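Local coordinates for protein putative oxidoreductase FAD-binding subunit (Sulfolobus tokodaii, PDB 4ZOH) that probably binds FAD as the flavoprotein subunit of a molybdopterin-dependent oxidoreductase, its flavin likely carrying electrons during substrate oxidation, at residues R139-F143 with K144-K148. Numbering follows the deposited sequence.
Sequences RVVNF and KSFAK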
ATOM      1  N   ARG B 139      13.589  53.899  15.530  1.00 59.03           N
ATOM      2  CA  ARG B 139      14.476  54.144  16.704  1.00 56.87           C
ATOM      3  C   ARG B 139      15.801  53.376  16.500  1.00 56.97           C
ATOM      4  O   ARG B 139      15.793  52.156  16.222  1.00 46.82           O
ATOM      5  CB  ARG B 139      13.876  53.638  18.024  1.00 48.46           C
ATOM      6  CG  ARG B 139      12.391  53.306  17.992  1.00 52.68           C
ATOM      7  CD  ARG B 139      12.018  52.146  18.901  1.00 47.62           C
ATOM      8  NE  ARG B 139      12.995  51.946  19.951  1.00 51.43           N
ATOM      9  CZ  ARG B 139      13.012  50.938  20.825  1.00 50.72           C
ATOM     10  NH1 ARG B 139      12.089  49.984  20.813  1.00 40.59           N
ATOM     11  NH2 ARG B 139      13.984  50.891  21.736  1.00 47.49           N
ATOM     12  N   VAL B 140      16.924  54.074  16.653  1.00 48.06           N
ATOM     13  CA  VAL B 140      18.256  53.447  16.546  1.00 48.52           C
ATOM     14  C   VAL B 140      18.775  53.354  17.967  1.00 47.30           C
ATOM     15  O   VAL B 140      18.710  54.320  18.717  1.00 52.40           O
ATOM     16  CB  VAL B 140      19.217  54.180  15.559  1.00 43.15           C
ATOM     17  CG1 VAL B 140      20.505  53.394  15.338  1.00 48.15           C
ATOM     18  CG2 VAL B 140      18.559  54.393  14.222  1.00 34.95           C
ATOM     19  N   VAL B 141      19.173  52.158  18.377  1.00 47.01           N
ATOM     20  CA  VAL B 141      19.699  51.950  19.723  1.00 41.35           C
ATOM     21  C   VAL B 141      21.041  51.225  19.597  1.00 41.23           C
ATOM     22  O   VAL B 141      21.367  50.684  18.542  1.00 42.28           O
ATOM     23  CB  VAL B 141      18.717  51.197  20.649  1.00 40.23           C
ATOM     24  CG1 VAL B 141      17.440  52.003  20.884  1.00 37.73           C
ATOM     25  CG2 VAL B 141      18.408  49.817  20.089  1.00 40.97           C
ATOM     26  N   ASN B 142      21.811  51.226  20.677  1.00 45.48           N
ATOM     27  CA  ASN B 142      23.108  50.545  20.741  1.00 42.90           C
ATOM     28  C   ASN B 142      22.859  49.086  21.010  1.00 40.42           C
ATOM     29  O   ASN B 142      21.969  48.762  21.845  1.00 38.46           O
ATOM     30  CB  ASN B 142      23.951  51.111  21.899  1.00 44.25           C
ATOM     31  CG  ASN B 142      24.492  52.485  21.591  1.00 45.53           C
ATOM     32  OD1 ASN B 142      25.112  52.708  20.543  1.00 46.18           O
ATOM     33  ND2 ASN B 142      24.227  53.423  22.483  1.00 49.11           N
ATOM     34  N   PHE B 143      23.648  48.219  20.346  1.00 37.40           N
ATOM     35  CA  PHE B 143      23.444  46.769  20.539  1.00 41.70           C
ATOM     36  C   PHE B 143      23.390  46.484  22.037  1.00 42.83           C
ATOM     37  O   PHE B 143      22.529  45.683  22.473  1.00 42.73           O
ATOM     38  CB  PHE B 143      24.448  45.828  19.798  1.00 41.18           C
ATOM     39  CG  PHE B 143      24.169  44.364  20.049  1.00 42.93           C
ATOM     40  CD1 PHE B 143      23.103  43.717  19.392  1.00 41.00           C
ATOM     41  CD2 PHE B 143      24.899  43.648  20.999  1.00 41.47           C
ATOM     42  CE1 PHE B 143      22.795  42.388  19.677  1.00 40.81           C
ATOM     43  CE2 PHE B 143      24.620  42.320  21.282  1.00 43.51           C
ATOM     44  CZ  PHE B 143      23.558  41.685  20.617  1.00 43.58           C
ATOM     45  N   LYS B 144      24.233  47.179  22.827  1.00 39.50           N
ATOM     46  CA  LYS B 144      24.331  46.864  24.254  1.00 44.67           C
ATOM     47  C   LYS B 144      23.032  47.046  25.004  1.00 42.61           C
ATOM     48  O   LYS B 144      22.712  46.251  25.901  1.00 41.45           O
ATOM     49  CB  LYS B 144      25.454  47.620  24.990  1.00 45.22           C
ATOM     50  CG  LYS B 144      25.562  47.122  26.432  1.00 37.96           C
ATOM     51  CD  LYS B 144      26.361  48.060  27.314  1.00 43.14           C
ATOM     52  CE  LYS B 144      26.690  47.380  28.617  1.00 39.73           C
ATOM     53  NZ  LYS B 144      27.848  48.106  29.199  1.00 54.55           N
ATOM     54  N   SER B 145      22.294  48.085  24.636  1.00 41.96           N
ATOM     55  CA  SER B 145      21.028  48.392  25.284  1.00 45.98           C
ATOM     56  C   SER B 145      19.888  47.555  24.729  1.00 43.52           C
ATOM     57  O   SER B 145      18.900  47.332  25.434  1.00 41.31           O
ATOM     58  CB  SER B 145      20.684  49.876  25.100  1.00 48.42           C
ATOM     59  OG  SER B 145      21.819  50.692  25.373  1.00 57.70           O
ATOM     60  N   PHE B 146      20.015  47.128  23.466  1.00 41.34           N
ATOM     61  CA  PHE B 146      18.983  46.321  22.814  1.00 41.50           C
ATOM     62  C   PHE B 146      18.853  44.950  23.501  1.00 43.58           C
ATOM     63  O   PHE B 146      17.737  44.434  23.730  1.00 43.76           O
ATOM     64  CB  PHE B 146      19.283  46.203  21.333  1.00 43.15           C
ATOM     65  CG  PHE B 146      18.327  45.332  20.584  1.00 43.50           C
ATOM     66  CD1 PHE B 146      17.066  45.813  20.212  1.00 41.87           C
ATOM     67  CD2 PHE B 146      18.696  44.033  20.208  1.00 43.46           C
ATOM     68  CE1 PHE B 146      16.167  45.005  19.509  1.00 40.58           C
ATOM     69  CE2 PHE B 146      17.803  43.226  19.516  1.00 39.72           C
ATOM     70  CZ  PHE B 146      16.549  43.718  19.149  1.00 35.67           C
ATOM     71  N   ALA B 147      19.994  44.415  23.906  1.00 39.72           N
ATOM     72  CA  ALA B 147      20.041  43.116  24.528  1.00 40.99           C
ATOM     73  C   ALA B 147      19.759  43.191  26.023  1.00 40.57           C
ATOM     74  O   ALA B 147      20.644  43.044  26.848  1.00 42.71           O
ATOM     75  CB  ALA B 147      21.356  42.398  24.186  1.00 34.22           C
ATOM     76  N   LYS B 148      18.491  43.402  26.359  1.00 46.13           N
ATOM     77  CA  LYS B 148      18.071  43.568  27.754  1.00 43.27           C
ATOM     78  C   LYS B 148      18.359  42.374  28.681  1.00 45.76           C
ATOM     79  O   LYS B 148      18.657  42.581  29.845  1.00 47.12           O
ATOM     80  CB  LYS B 148      16.598  43.938  27.803  1.00 49.91           C
ATOM     81  CG  LYS B 148      16.269  45.294  27.169  1.00 49.62           C
ATOM     82  CD  LYS B 148      14.766  45.608  27.138  1.00 58.08           C
ATOM     83  CE  LYS B 148      14.051  45.468  28.481  1.00 60.14           C
ATOM     84  NZ  LYS B 148      12.731  44.778  28.337  1.00 65.31           N
TER
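F143 and F146 both hold CG anti to the backbone N (chi1 180° and 177°), which swings the two rings off the same side of a short helical turn; they meet obliquely, with F143 CE1 4.4 Å from F146 CD2. V141 brings its CG2 methyl to 3.9 Å from F146 CB, the two side chains crossing at about a right angle, and a compact beta-branched residue suits this place near the end of the strand. F143 CZ also lies 4.3 Å from A147 CB, where a lone methyl gives the ring a small apolar neighbour. The backbone sets this spacing. N142 occupies the N-cap position, but its side chain makes no capping bond; its backbone O accepts hydrogen bonds from F146 N at 3.0 Å and, weakly, S145 N. A147 N donates to F143 O at 3.2 Å, and A147 then leaves helical geometry as the centre of an inverse gamma turn. The polar side chains of N142, K144 and S145 suit the exposed side. This turn follows strand 137-142, at the edge of its sheet within this chain, and buries F143 against helices 106-112 and 119-125; F146 rests on I132, I110 and L155, and its side chain lies about 7 Å from the bound FAD.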